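Local coordinates for cytochrome C-type biogenesis protein ccmF (PDB 6ZMQ) that acts as a membrane-bound cytochrome c heme lyase, binding heme b and probably helping to deliver heme during cytochrome c maturation, at residues Pro259-Ala273 and Ala370-Thr384. Sequence-based numbering, arbitrary orientation.
Sequences PVENASFIPWLLATA and AFFFAGWALVVVLGT. With LMT (dodecyl-beta-D-maltoside), chain D.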
loop_
_atom_site.group_PDB
_atom_site.type_symbol
_atom_site.label_atom_id
_atom_site.label_comp_id
_atom_site.label_asym_id
_atom_site.label_seq_id
_atom_site.Cartn_x
_atom_site.Cartn_y
_atom_site.Cartn_z
ATOM N N PRO A 259 -1.807 -15.060 -4.233
ATOM C CA PRO A 259 -2.967 -14.486 -3.506
ATOM C C PRO A 259 -2.638 -13.588 -2.316
ATOM O O PRO A 259 -3.546 -12.922 -1.800
ATOM C CB PRO A 259 -3.749 -15.724 -3.034
ATOM C CG PRO A 259 -3.248 -16.844 -3.810
ATOM C CD PRO A 259 -1.863 -16.539 -4.211
ATOM N N VAL A 260 -1.389 -13.551 -1.861
ATOM C CA VAL A 260 -1.007 -12.628 -0.800
ATOM C C VAL A 260 -0.734 -11.242 -1.376
ATOM O O VAL A 260 -1.148 -10.224 -0.806
ATOM C CB VAL A 260 0.213 -13.200 -0.052
ATOM C CG1 VAL A 260 0.789 -12.202 0.948
ATOM C CG2 VAL A 260 -0.158 -14.503 0.631
ATOM N N GLU A 261 -0.085 -11.187 -2.542
ATOM C CA GLU A 261 0.505 -9.944 -3.031
ATOM C C GLU A 261 -0.496 -9.049 -3.744
ATOM O O GLU A 261 -0.556 -7.843 -3.474
ATOM C CB GLU A 261 1.670 -10.264 -3.964
ATOM C CG GLU A 261 2.864 -10.788 -3.223
ATOM C CD GLU A 261 3.505 -9.754 -2.339
ATOM O OE1 GLU A 261 4.163 -10.170 -1.370
ATOM O OE2 GLU A 261 3.436 -8.543 -2.645
ATOM N N ASN A 262 -1.289 -9.611 -4.661
ATOM C CA ASN A 262 -2.275 -8.806 -5.379
ATOM C C ASN A 262 -3.466 -8.441 -4.493
ATOM O O ASN A 262 -4.263 -7.572 -4.853
ATOM C CB ASN A 262 -2.681 -9.522 -6.674
ATOM C CG ASN A 262 -3.380 -10.858 -6.445
ATOM O OD1 ASN A 262 -3.452 -11.380 -5.326
ATOM N ND2 ASN A 262 -3.869 -11.444 -7.535
ATOM N N ALA A 263 -3.598 -9.113 -3.341
ATOM C CA ALA A 263 -4.553 -8.733 -2.304
ATOM C C ALA A 263 -4.242 -7.382 -1.666
ATOM O O ALA A 263 -5.087 -6.841 -0.953
ATOM C CB ALA A 263 -4.597 -9.814 -1.226
ATOM N N SER A 264 -3.016 -6.881 -1.797
ATOM C CA SER A 264 -2.728 -5.484 -1.495
ATOM C C SER A 264 -2.807 -4.593 -2.727
ATOM O O SER A 264 -2.501 -3.400 -2.636
ATOM C CB SER A 264 -1.357 -5.350 -0.828
ATOM O OG SER A 264 -1.139 -6.413 0.090
ATOM N N PHE A 265 -3.194 -5.151 -3.872
ATOM C CA PHE A 265 -3.461 -4.407 -5.095
ATOM C C PHE A 265 -4.940 -4.057 -5.237
ATOM O O PHE A 265 -5.253 -2.957 -5.704
ATOM C CB PHE A 265 -2.984 -5.214 -6.305
ATOM C CG PHE A 265 -3.104 -4.494 -7.630
ATOM C CD1 PHE A 265 -2.768 -3.148 -7.753
ATOM C CD2 PHE A 265 -3.515 -5.187 -8.764
ATOM C CE1 PHE A 265 -2.860 -2.499 -8.981
ATOM C CE2 PHE A 265 -3.614 -4.548 -9.996
ATOM C CZ PHE A 265 -3.286 -3.200 -10.103
ATOM N N ILE A 266 -5.844 -4.968 -4.860
ATOM C CA ILE A 266 -7.288 -4.707 -4.722
ATOM C C ILE A 266 -7.648 -3.457 -3.902
ATOM O O ILE A 266 -8.443 -2.658 -4.423
ATOM C CB ILE A 266 -8.051 -5.951 -4.195
ATOM C CG1 ILE A 266 -8.078 -7.108 -5.207
ATOM C CG2 ILE A 266 -9.505 -5.653 -3.802
ATOM C CD1 ILE A 266 -7.415 -8.382 -4.747
ATOM N N PRO A 267 -7.125 -3.196 -2.672
ATOM C CA PRO A 267 -7.542 -1.954 -1.973
ATOM C C PRO A 267 -7.049 -0.681 -2.638
ATOM O O PRO A 267 -7.833 0.276 -2.779
ATOM C CB PRO A 267 -6.930 -2.107 -0.573
ATOM C CG PRO A 267 -6.530 -3.501 -0.468
ATOM C CD PRO A 267 -6.146 -3.897 -1.823
ATOM N N TRP A 268 -5.776 -0.675 -3.079
ATOM C CA TRP A 268 -5.164 0.460 -3.767
ATOM C C TRP A 268 -5.935 0.863 -5.019
ATOM O O TRP A 268 -6.010 2.058 -5.346
ATOM C CB TRP A 268 -3.717 0.131 -4.156
ATOM C CG TRP A 268 -3.077 1.267 -4.923
ATOM C CD1 TRP A 268 -2.488 2.365 -4.383
ATOM C CD2 TRP A 268 -3.012 1.441 -6.354
ATOM N NE1 TRP A 268 -2.055 3.201 -5.375
ATOM C CE2 TRP A 268 -2.366 2.663 -6.592
ATOM C CE3 TRP A 268 -3.466 0.695 -7.449
ATOM C CZ2 TRP A 268 -2.133 3.150 -7.875
ATOM C CZ3 TRP A 268 -3.227 1.180 -8.725
ATOM C CH2 TRP A 268 -2.567 2.394 -8.924
ATOM N N LEU A 269 -6.488 -0.117 -5.737
ATOM C CA LEU A 269 -7.341 0.169 -6.887
ATOM C C LEU A 269 -8.604 0.922 -6.465
ATOM O O LEU A 269 -8.926 1.985 -7.017
ATOM C CB LEU A 269 -7.690 -1.137 -7.606
ATOM C CG LEU A 269 -6.600 -1.749 -8.499
ATOM C CD1 LEU A 269 -7.016 -3.130 -9.017
ATOM C CD2 LEU A 269 -6.231 -0.826 -9.633
ATOM N N LEU A 270 -9.297 0.412 -5.438
ATOM C CA LEU A 270 -10.599 0.964 -5.062
ATOM C C LEU A 270 -10.438 2.322 -4.396
ATOM O O LEU A 270 -11.178 3.267 -4.707
ATOM C CB LEU A 270 -11.330 -0.022 -4.151
ATOM C CG LEU A 270 -11.558 -1.401 -4.774
ATOM C CD1 LEU A 270 -11.751 -2.493 -3.714
ATOM C CD2 LEU A 270 -12.708 -1.372 -5.773
ATOM N N ALA A 271 -9.398 2.455 -3.561
ATOM C CA ALA A 271 -9.040 3.743 -2.977
ATOM C C ALA A 271 -8.581 4.751 -4.027
ATOM O O ALA A 271 -8.623 5.956 -3.770
ATOM C CB ALA A 271 -7.963 3.564 -1.907
ATOM N N THR A 272 -8.380 4.298 -5.241
ATOM C CA THR A 272 -8.080 5.244 -6.326
ATOM C C THR A 272 -9.395 5.623 -6.971
ATOM O O THR A 272 -9.636 6.786 -7.192
ATOM C CB THR A 272 -7.309 4.575 -7.441
ATOM O OG1 THR A 272 -6.188 4.177 -6.686
ATOM C CG2 THR A 272 -6.825 5.564 -8.467
ATOM N N ALA A 273 -10.247 4.656 -7.224
ATOM C CA ALA A 273 -11.536 4.983 -7.841
ATOM C C ALA A 273 -12.302 5.886 -6.891
ATOM O O ALA A 273 -12.876 6.876 -7.287
ATOM C CB ALA A 273 -12.265 3.703 -8.063
ATOM N N ALA A 370 -13.120 5.215 -12.942
ATOM C CA ALA A 370 -13.420 4.524 -11.691
ATOM C C ALA A 370 -14.082 3.171 -11.928
ATOM O O ALA A 370 -13.838 2.222 -11.169
ATOM C CB ALA A 370 -14.310 5.403 -10.813
ATOM N N PHE A 371 -14.895 3.057 -12.984
ATOM C CA PHE A 371 -15.423 1.759 -13.392
ATOM C C PHE A 371 -14.322 0.831 -13.883
ATOM O O PHE A 371 -14.402 -0.384 -13.684
ATOM C CB PHE A 371 -16.476 1.929 -14.486
ATOM C CG PHE A 371 -17.883 1.856 -13.989
ATOM C CD1 PHE A 371 -18.365 0.687 -13.413
ATOM C CD2 PHE A 371 -18.740 2.935 -14.137
ATOM C CE1 PHE A 371 -19.677 0.607 -12.963
ATOM C CE2 PHE A 371 -20.054 2.864 -13.696
ATOM C CZ PHE A 371 -20.521 1.699 -13.109
ATOM N N PHE A 372 -13.309 1.385 -14.552
ATOM C CA PHE A 372 -12.173 0.587 -15.014
ATOM C C PHE A 372 -11.334 0.084 -13.841
ATOM O O PHE A 372 -10.876 -1.068 -13.845
ATOM C CB PHE A 372 -11.310 1.420 -15.964
ATOM C CG PHE A 372 -11.699 1.312 -17.419
ATOM C CD1 PHE A 372 -13.034 1.213 -17.803
ATOM C CD2 PHE A 372 -10.717 1.323 -18.405
ATOM C CE1 PHE A 372 -13.383 1.127 -19.140
ATOM C CE2 PHE A 372 -11.059 1.234 -19.742
ATOM C CZ PHE A 372 -12.396 1.135 -20.108
ATOM N N PHE A 373 -11.147 0.935 -12.821
ATOM C CA PHE A 373 -10.436 0.538 -11.603
ATOM C C PHE A 373 -11.200 -0.548 -10.841
ATOM O O PHE A 373 -10.617 -1.561 -10.420
ATOM C CB PHE A 373 -10.228 1.757 -10.700
ATOM C CG PHE A 373 -9.051 2.617 -11.073
ATOM C CD1 PHE A 373 -7.760 2.118 -11.026
ATOM C CD2 PHE A 373 -9.240 3.940 -11.442
ATOM C CE1 PHE A 373 -6.685 2.917 -11.357
ATOM C CE2 PHE A 373 -8.173 4.743 -11.787
ATOM C CZ PHE A 373 -6.901 4.230 -11.742
ATOM N N ALA A 374 -12.512 -0.340 -10.654
ATOM C CA ALA A 374 -13.365 -1.315 -9.977
ATOM C C ALA A 374 -13.478 -2.610 -10.765
ATOM O O ALA A 374 -13.522 -3.693 -10.175
ATOM C CB ALA A 374 -14.753 -0.712 -9.742
ATOM N N GLY A 375 -13.509 -2.517 -12.098
ATOM C CA GLY A 375 -13.516 -3.709 -12.928
ATOM C C GLY A 375 -12.214 -4.480 -12.860
ATOM O O GLY A 375 -12.212 -5.707 -12.913
ATOM N N TRP A 376 -11.095 -3.766 -12.744
ATOM C CA TRP A 376 -9.792 -4.403 -12.568
ATOM C C TRP A 376 -9.723 -5.166 -11.245
ATOM O O TRP A 376 -9.291 -6.328 -11.214
ATOM C CB TRP A 376 -8.703 -3.326 -12.661
ATOM C CG TRP A 376 -7.277 -3.808 -12.892
ATOM C CD1 TRP A 376 -6.816 -5.090 -12.843
ATOM C CD2 TRP A 376 -6.134 -2.990 -13.210
ATOM N NE1 TRP A 376 -5.467 -5.115 -13.098
ATOM C CE2 TRP A 376 -5.032 -3.834 -13.328
ATOM C CE3 TRP A 376 -5.948 -1.619 -13.403
ATOM C CZ2 TRP A 376 -3.770 -3.350 -13.629
ATOM C CZ3 TRP A 376 -4.688 -1.150 -13.697
ATOM C CH2 TRP A 376 -3.635 -2.005 -13.810
ATOM N N ALA A 377 -10.148 -4.524 -10.146
ATOM C CA ALA A 377 -10.194 -5.190 -8.840
ATOM C C ALA A 377 -11.187 -6.355 -8.832
ATOM O O ALA A 377 -10.940 -7.395 -8.201
ATOM C CB ALA A 377 -10.535 -4.168 -7.752
ATOM N N LEU A 378 -12.305 -6.195 -9.550
ATOM C CA LEU A 378 -13.290 -7.256 -9.737
ATOM C C LEU A 378 -12.700 -8.451 -10.480
ATOM O O LEU A 378 -12.956 -9.600 -10.113
ATOM C CB LEU A 378 -14.499 -6.703 -10.500
ATOM C CG LEU A 378 -15.704 -7.600 -10.805
ATOM C CD1 LEU A 378 -16.163 -8.339 -9.540
ATOM C CD2 LEU A 378 -16.863 -6.832 -11.455
ATOM N N VAL A 379 -11.902 -8.200 -11.525
ATOM C CA VAL A 379 -11.301 -9.297 -12.288
ATOM C C VAL A 379 -10.191 -9.985 -11.485
ATOM O O VAL A 379 -10.053 -11.213 -11.544
ATOM C CB VAL A 379 -10.825 -8.787 -13.671
ATOM C CG1 VAL A 379 -10.035 -9.819 -14.425
ATOM C CG2 VAL A 379 -12.025 -8.496 -14.553
ATOM N N VAL A 380 -9.442 -9.234 -10.668
ATOM C CA VAL A 380 -8.396 -9.848 -9.844
ATOM C C VAL A 380 -9.009 -10.717 -8.736
ATOM O O VAL A 380 -8.545 -11.842 -8.488
ATOM C CB VAL A 380 -7.450 -8.754 -9.295
ATOM C CG1 VAL A 380 -6.505 -9.290 -8.241
ATOM C CG2 VAL A 380 -6.630 -8.143 -10.426
ATOM N N VAL A 381 -10.108 -10.253 -8.123
ATOM C CA VAL A 381 -10.818 -11.055 -7.120
ATOM C C VAL A 381 -11.496 -12.265 -7.771
ATOM O O VAL A 381 -11.400 -13.394 -7.269
ATOM C CB VAL A 381 -11.818 -10.169 -6.348
ATOM C CG1 VAL A 381 -12.951 -10.985 -5.712
ATOM C CG2 VAL A 381 -11.097 -9.334 -5.284
ATOM N N LEU A 382 -12.138 -12.057 -8.932
ATOM C CA LEU A 382 -12.823 -13.127 -9.652
ATOM C C LEU A 382 -11.846 -14.141 -10.238
ATOM O O LEU A 382 -12.245 -15.270 -10.522
ATOM C CB LEU A 382 -13.713 -12.518 -10.748
ATOM C CG LEU A 382 -14.779 -13.279 -11.557
ATOM C CD1 LEU A 382 -15.926 -12.336 -11.881
ATOM C CD2 LEU A 382 -14.212 -13.820 -12.866
ATOM N N GLY A 383 -10.588 -13.753 -10.455
ATOM C CA GLY A 383 -9.593 -14.696 -10.938
ATOM C C GLY A 383 -8.908 -15.456 -9.818
ATOM O O GLY A 383 -8.520 -16.616 -9.996
ATOM N N THR A 384 -8.672 -14.779 -8.682
ATOM C CA THR A 384 -8.069 -15.406 -7.502
ATOM C C THR A 384 -8.920 -16.565 -6.975
ATOM O O THR A 384 -8.395 -17.640 -6.653
ATOM C CB THR A 384 -7.842 -14.336 -6.420
ATOM O OG1 THR A 384 -6.712 -13.529 -6.775
ATOM C CG2 THR A 384 -7.587 -14.939 -5.032
HETATM C C1B LMT D . 8.303 -14.187 -13.879
HETATM C C2B LMT D . 7.874 -15.230 -14.961
HETATM C C3B LMT D . 8.969 -16.291 -15.313
HETATM C C4B LMT D . 10.353 -16.051 -14.651
HETATM C C5B LMT D . 10.066 -15.792 -13.162
HETATM C C6B LMT D . 11.376 -15.724 -12.387
HETATM O O1B LMT D . 7.163 -13.666 -13.233
HETATM O O2B LMT D . 6.741 -15.847 -14.497
HETATM O O3B LMT D . 9.070 -16.455 -16.666
HETATM O "O4'" LMT D . 11.161 -17.159 -14.785
HETATM O O5B LMT D . 9.247 -14.638 -12.907
HETATM O O6B LMT D . 12.041 -16.917 -12.489
HETATM C "C1'" LMT D . 4.719 -10.166 -13.435
HETATM C "C2'" LMT D . 4.404 -11.321 -14.440
HETATM C "C3'" LMT D . 5.105 -12.644 -13.991
HETATM C "C4'" LMT D . 6.608 -12.442 -13.697
HETATM C "C5'" LMT D . 6.591 -11.386 -12.562
HETATM C "C6'" LMT D . 7.896 -11.150 -11.851
HETATM O "O1'" LMT D . 4.470 -8.946 -14.022
HETATM O "O2'" LMT D . 3.054 -11.549 -14.465
HETATM O "O3'" LMT D . 4.927 -13.621 -14.923
HETATM O "O5'" LMT D . 6.114 -10.153 -13.081
HETATM O "O6'" LMT D . 8.689 -10.494 -12.753
HETATM C C1 LMT D . 3.219 -8.338 -13.735
HETATM C C2 LMT D . 3.478 -6.855 -13.724
HETATM C C3 LMT D . 2.412 -5.961 -14.290
HETATM C C4 LMT D . 1.406 -5.628 -13.213
HETATM C C5 LMT D . 0.363 -4.705 -13.770
HETATM C C6 LMT D . -0.143 -3.685 -12.791
HETATM C C7 LMT D . 0.994 -2.944 -12.143
HETATM C C8 LMT D . 0.625 -1.510 -11.988
HETATM C C9 LMT D . 0.882 -0.990 -10.612
HETATM C C10 LMT D . 0.424 0.437 -10.560
HETATM C C11 LMT D . 0.762 1.031 -9.235
HETATM C C12 LMT D . 1.094 2.477 -9.358
#
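V380, whose CG1 meets I266 CD1 across the contact (3.7 Å), has its carbonyl O gripped twice by T384, whose N (2.9 Å) and OG1 (3.0 Å) reach that oxygen from opposite faces of the carbonyl plane. These bonds stay within helix 362-384; no hydrogen bond crosses to 259-273. Helix 266-273 runs antiparallel to 370-384, at 163°, with the axes 8.5 Å apart where they come nearest. I266 also sends CG1 to V381 CG2, while L270 CD2 leans on A377 CB. Around W376 the evidence is aromatic: the edge of F265 meets the face of the W376 six-membered ring in a T-shaped pair with planes at 88°, F265 CZ lying 3.6 Å from W376 CZ2. L269 straddles two rings, its CD1 making a CH-pi contact with the W376 five-membered ring and its CD2 meeting the edge of F373 at CD1 (3.6 Å). An alanine at W376 removes the indole, and is likely to leave the F265 edge without a face to meet, a gap beside L269 and S409 without its weak bond. T272, with CG2 anti to its own N (OG1 at chi1 -60°), sets that methyl 3.8 Å from the F373 ring centroid. F373 touches the heme, and T272 lies one turn before H276, an axial iron ligand. Methyl-to-ring and ring-to-ring packing thus hold the two helices together, which suits a buried contact between predicted membrane helices.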